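Local coordinates for packaging protein UL32 (Human herpesvirus 8 type M, PDB 6XF9) that forms a zinc-binding pentameric ring required for herpesviral packaging and probably helps direct new capsids to the nuclear sites where viral genomic DNA is cleaved and packaged, at the interface of chains A and B. Sequence-based numbering; all coordinates share one arbitrary frame. Chains: chain A/B, Packaging protein UL32.

Contact 1: the interface of chains A and B. Residues chain A 138, 140, 142, 145; chain B 320, 325-327, 329, 332.
A:Ile145, the first residue of helix 145-164, meets the guanidinium of B:Arg332 tip to tip at a subunit boundary of the pentameric ring built by this UL32-family packaging protein. The apolar contacts centre on this isoleucine, whose branches part toward different partners. CD1 of A:Ile145 lies 3.3 Å from NH2 of B:Arg332, while CG2, anti to the backbone N, turns to B:Leu329, with 3.8 Å between CG2 of A:Ile145 and CD2 of B:Leu329. The methyl end of B:Met320 approaches the third side: its CE is 3.8 Å from CB of A:Ile145 and also borders A:Ala142. Bends at chi2 (-54°) and chi3 (-51°) curl the thioether chain so that this methyl, rather than the sulfur, faces chain A. Farther along, the methyl CG2 of A:Thr140 packs against CB of B:Asn326 at 3.9 Å, the two side chains crossing at a slant.

Polar bonds within chain B fix the arginine. NE of B:Arg332 donates to the carbonyl O of B:Val327 at 2.8 Å, with 156° at the hydrogen and the acceptor near the guanidinium plane. NH1 bonds O of B:Met320, and NH2 bonds O of B:Asn325, the latter from a position tilted out of that plane; both are strongly bent. Backbone carbonyls thus restrain the group's rotation, tying together the segments that chain A touches.

At the backbone, O of A:Lys138 abuts N of B:Asn326, but the N-H points away and no hydrogen bond forms.

Contact 2: the interface of chains A and B. Residues chain A 48-49, 153; chain B 328, 330, 364, 461, 465-466.
The loop carrying A:Pro48 and A:Ser49, together with helix 145-164 of chain A, meets helix 459-465 of chain B and the penultimate residue B:Tyr466 just beyond it; B:Lys328, directly ahead of helix 329-338, reaches in from another side. A:Phe153 and B:Gln461 run past each other in opposite directions. The methylene CG of B:Gln461 sits over one face of the A:Phe153 phenyl ring, 3.9 Å from the centroid and displaced toward the rim, a CH-pi contact. The amide beyond it is inclined 31° to the ring. With CG anti to the backbone N (chi1 -180°), A:Phe153 presents this face to the glutamine and an edge to CD2 of B:Leu465, which lies 3.8 Å from CE1 of the ring. CD2 of B:Leu465 also touches A:Pro48, 3.7 Å from CB of A:Pro48, and so fills the angle between proline and phenylalanine.

Hydrogen bonds also cross at the loop. The side-chain amino nitrogen NZ of B:Lys328 donates to the carbonyl O of A:Pro48 at 2.8 Å, approaching from above the carbonyl plane, 50° out of it. The hydroxyl OG of A:Ser49 pairs with the phenol OH of B:Tyr466 at 2.6 Å, the donor not being resolved. The OH of B:Tyr466 is also bonded to ND1 of B:His364, 2.7 Å away and at the edge of the imidazole, so the histidine acts as a second-shell residue that positions the phenol. CB of B:Leu465 covers the centre of one tyrosine face.

In the fold, the site joins the flank of helix 145-164, two turns beyond its start, to the C-terminal end of the neighbouring subunit.

Contact 1: the interface of chains A and B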
# COMPACT_ATOMS: atom_id res chain seq x y z
N LYS A 138 -26.24 34.35 -4.16
CA LYS A 138 -25.11 34.95 -3.46
C LYS A 138 -24.27 35.79 -4.41
O LYS A 138 -24.00 35.40 -5.55
CB LYS A 138 -24.28 33.85 -2.82
CG LYS A 138 -24.91 33.42 -1.55
CD LYS A 138 -24.24 32.23 -0.97
CE LYS A 138 -22.95 32.63 -0.34
NZ LYS A 138 -22.43 31.52 0.52
N THR A 140 -20.94 36.64 -5.51
CA THR A 140 -19.66 35.97 -5.39
C THR A 140 -18.71 36.59 -6.41
O THR A 140 -19.12 36.93 -7.53
CB THR A 140 -19.74 34.44 -5.62
OG1 THR A 140 -20.06 34.17 -6.98
CG2 THR A 140 -20.81 33.82 -4.72
N ALA A 142 -15.90 36.93 -9.23
CA ALA A 142 -15.68 36.12 -10.41
C ALA A 142 -14.57 35.09 -10.17
O ALA A 142 -14.66 33.95 -10.63
CB ALA A 142 -15.34 37.02 -11.60
N ILE A 145 -15.50 31.46 -9.02
CA ILE A 145 -16.53 30.70 -9.72
C ILE A 145 -16.06 29.29 -10.05
O ILE A 145 -16.75 28.31 -9.75
CB ILE A 145 -16.99 31.46 -10.98
CG1 ILE A 145 -17.94 32.61 -10.61
CG2 ILE A 145 -17.66 30.50 -11.95
CD1 ILE A 145 -19.24 32.16 -9.84
N MET B 320 -17.82 35.73 -17.25
CA MET B 320 -17.33 35.89 -15.89
C MET B 320 -17.83 37.19 -15.26
O MET B 320 -18.34 37.18 -14.14
CB MET B 320 -15.80 35.87 -15.87
CG MET B 320 -15.16 34.56 -16.28
SD MET B 320 -15.77 33.17 -15.30
CE MET B 320 -15.60 33.74 -13.61
N ASN B 325 -23.76 37.39 -9.56
CA ASN B 325 -24.33 36.36 -8.69
C ASN B 325 -23.53 35.06 -8.75
O ASN B 325 -22.60 34.88 -9.55
CB ASN B 325 -25.72 35.91 -9.16
CG ASN B 325 -26.76 36.96 -9.07
OD1 ASN B 325 -27.50 37.18 -10.04
ND2 ASN B 325 -26.87 37.61 -7.91
N ASN B 326 -23.99 34.10 -7.95
CA ASN B 326 -23.50 32.72 -7.99
C ASN B 326 -24.24 31.91 -9.05
O ASN B 326 -24.53 30.74 -8.84
CB ASN B 326 -23.69 32.09 -6.61
CG ASN B 326 -22.79 30.92 -6.39
OD1 ASN B 326 -21.77 30.76 -7.06
ND2 ASN B 326 -23.17 30.06 -5.45
N VAL B 327 -24.50 32.48 -10.21
CA VAL B 327 -25.09 31.73 -11.31
C VAL B 327 -23.99 30.91 -12.00
O VAL B 327 -22.92 31.44 -12.31
CB VAL B 327 -25.79 32.70 -12.27
CG1 VAL B 327 -26.35 31.99 -13.46
CG2 VAL B 327 -26.92 33.37 -11.53
N LEU B 329 -21.75 28.51 -14.66
CA LEU B 329 -21.21 28.92 -15.95
C LEU B 329 -22.13 28.56 -17.12
O LEU B 329 -22.19 29.31 -18.10
CB LEU B 329 -19.82 28.33 -16.15
CG LEU B 329 -18.77 28.93 -15.22
CD1 LEU B 329 -17.51 28.09 -15.23
CD2 LEU B 329 -18.46 30.34 -15.66
N ARG B 332 -24.71 31.24 -16.98
CA ARG B 332 -24.16 32.53 -17.38
C ARG B 332 -23.98 32.61 -18.88
O ARG B 332 -24.27 33.64 -19.49
CB ARG B 332 -22.82 32.78 -16.72
CG ARG B 332 -22.88 33.06 -15.28
CD ARG B 332 -21.48 33.31 -14.81
NE ARG B 332 -21.48 33.53 -13.38
CZ ARG B 332 -20.73 34.42 -12.76
NH1 ARG B 332 -19.90 35.19 -13.44
NH2 ARG B 332 -20.81 34.52 -11.44

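Contact 2: the interface of chains A and B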
# COMPACT_ATOMS: atom_id res chain seq x y z
N PRO A 48 -24.71 17.89 -13.47
CA PRO A 48 -23.98 19.15 -13.21
C PRO A 48 -24.11 20.20 -14.30
O PRO A 48 -24.00 21.40 -14.00
CB PRO A 48 -22.53 18.69 -13.07
CG PRO A 48 -22.63 17.27 -12.59
CD PRO A 48 -23.84 16.71 -13.30
N SER A 49 -24.37 19.81 -15.54
CA SER A 49 -24.44 20.79 -16.62
C SER A 49 -25.86 21.09 -17.03
O SER A 49 -26.06 21.74 -18.07
CB SER A 49 -23.67 20.33 -17.85
OG SER A 49 -22.28 20.47 -17.65
N PHE A 153 -20.41 20.44 -8.30
CA PHE A 153 -20.35 19.13 -8.95
C PHE A 153 -20.49 18.01 -7.92
O PHE A 153 -21.37 17.16 -8.03
CB PHE A 153 -19.02 19.03 -9.70
CG PHE A 153 -18.83 17.74 -10.41
CD1 PHE A 153 -19.36 17.55 -11.68
CD2 PHE A 153 -18.08 16.73 -9.84
CE1 PHE A 153 -19.17 16.36 -12.36
CE2 PHE A 153 -17.90 15.55 -10.49
CZ PHE A 153 -18.44 15.36 -11.76
N LYS B 328 -24.28 29.63 -12.27
CA LYS B 328 -23.31 28.68 -12.81
C LYS B 328 -22.94 28.97 -14.26
O LYS B 328 -23.73 29.54 -15.03
CB LYS B 328 -23.86 27.24 -12.69
CG LYS B 328 -25.00 26.92 -13.66
CD LYS B 328 -25.83 25.70 -13.21
CE LYS B 328 -25.16 24.37 -13.55
NZ LYS B 328 -25.92 23.19 -13.01
N VAL B 330 -22.84 27.43 -17.06
CA VAL B 330 -23.66 27.12 -18.24
C VAL B 330 -24.87 28.05 -18.30
O VAL B 330 -25.29 28.47 -19.39
CB VAL B 330 -24.08 25.63 -18.30
CG1 VAL B 330 -22.86 24.73 -18.63
CG2 VAL B 330 -24.80 25.17 -17.02
N HIS B 364 -19.00 26.15 -22.48
CA HIS B 364 -18.43 25.84 -21.17
C HIS B 364 -17.19 24.97 -21.29
O HIS B 364 -16.14 25.28 -20.72
CB HIS B 364 -19.48 25.13 -20.31
CG HIS B 364 -19.00 24.77 -18.95
ND1 HIS B 364 -19.42 23.63 -18.29
CD2 HIS B 364 -18.13 25.38 -18.11
CE1 HIS B 364 -18.83 23.56 -17.11
NE2 HIS B 364 -18.05 24.61 -16.97
N GLN B 461 -13.75 16.21 -13.15
CA GLN B 461 -15.07 16.70 -13.52
C GLN B 461 -15.21 16.77 -15.03
O GLN B 461 -16.26 16.45 -15.59
CB GLN B 461 -15.32 18.06 -12.88
CG GLN B 461 -16.52 18.81 -13.50
CD GLN B 461 -16.69 20.22 -12.94
OE1 GLN B 461 -15.83 20.71 -12.19
NE2 GLN B 461 -17.82 20.87 -13.29
N LEU B 465 -17.94 14.86 -17.32
CA LEU B 465 -19.00 15.66 -17.93
C LEU B 465 -19.04 15.55 -19.44
O LEU B 465 -20.12 15.48 -20.02
CB LEU B 465 -18.89 17.13 -17.55
CG LEU B 465 -19.28 17.61 -16.16
CD1 LEU B 465 -19.22 19.13 -16.16
CD2 LEU B 465 -20.65 17.09 -15.78
N TYR B 466 -17.89 15.63 -20.11
CA TYR B 466 -17.88 15.99 -21.52
C TYR B 466 -17.05 15.03 -22.39
O TYR B 466 -16.22 14.26 -21.91
CB TYR B 466 -17.37 17.43 -21.70
CG TYR B 466 -18.22 18.48 -21.06
CD1 TYR B 466 -19.60 18.45 -21.19
CD2 TYR B 466 -17.65 19.52 -20.36
CE1 TYR B 466 -20.39 19.42 -20.62
CE2 TYR B 466 -18.42 20.48 -19.77
CZ TYR B 466 -19.79 20.44 -19.90
OH TYR B 466 -20.57 21.42 -19.31

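Contact 1 and contact 2 lie about 14 Å apart, measured between the centres of their C-alpha atoms, and belong to one interface between neighbouring copies. Helix 145-164 of chain A serves both, by its first residue in contact 1 and by a residue farther along in contact 2. Chain B uses the segment around the start of helix 329-338 in both: B:Asn325 to B:Val327, B:Leu329 and B:Arg332 in contact 1, B:Lys328 and B:Val330 in contact 2. Chain A uses different residues from chain B, and the interface is no exact two-fold: such head-to-tail pairing suits a closed five-copy ring.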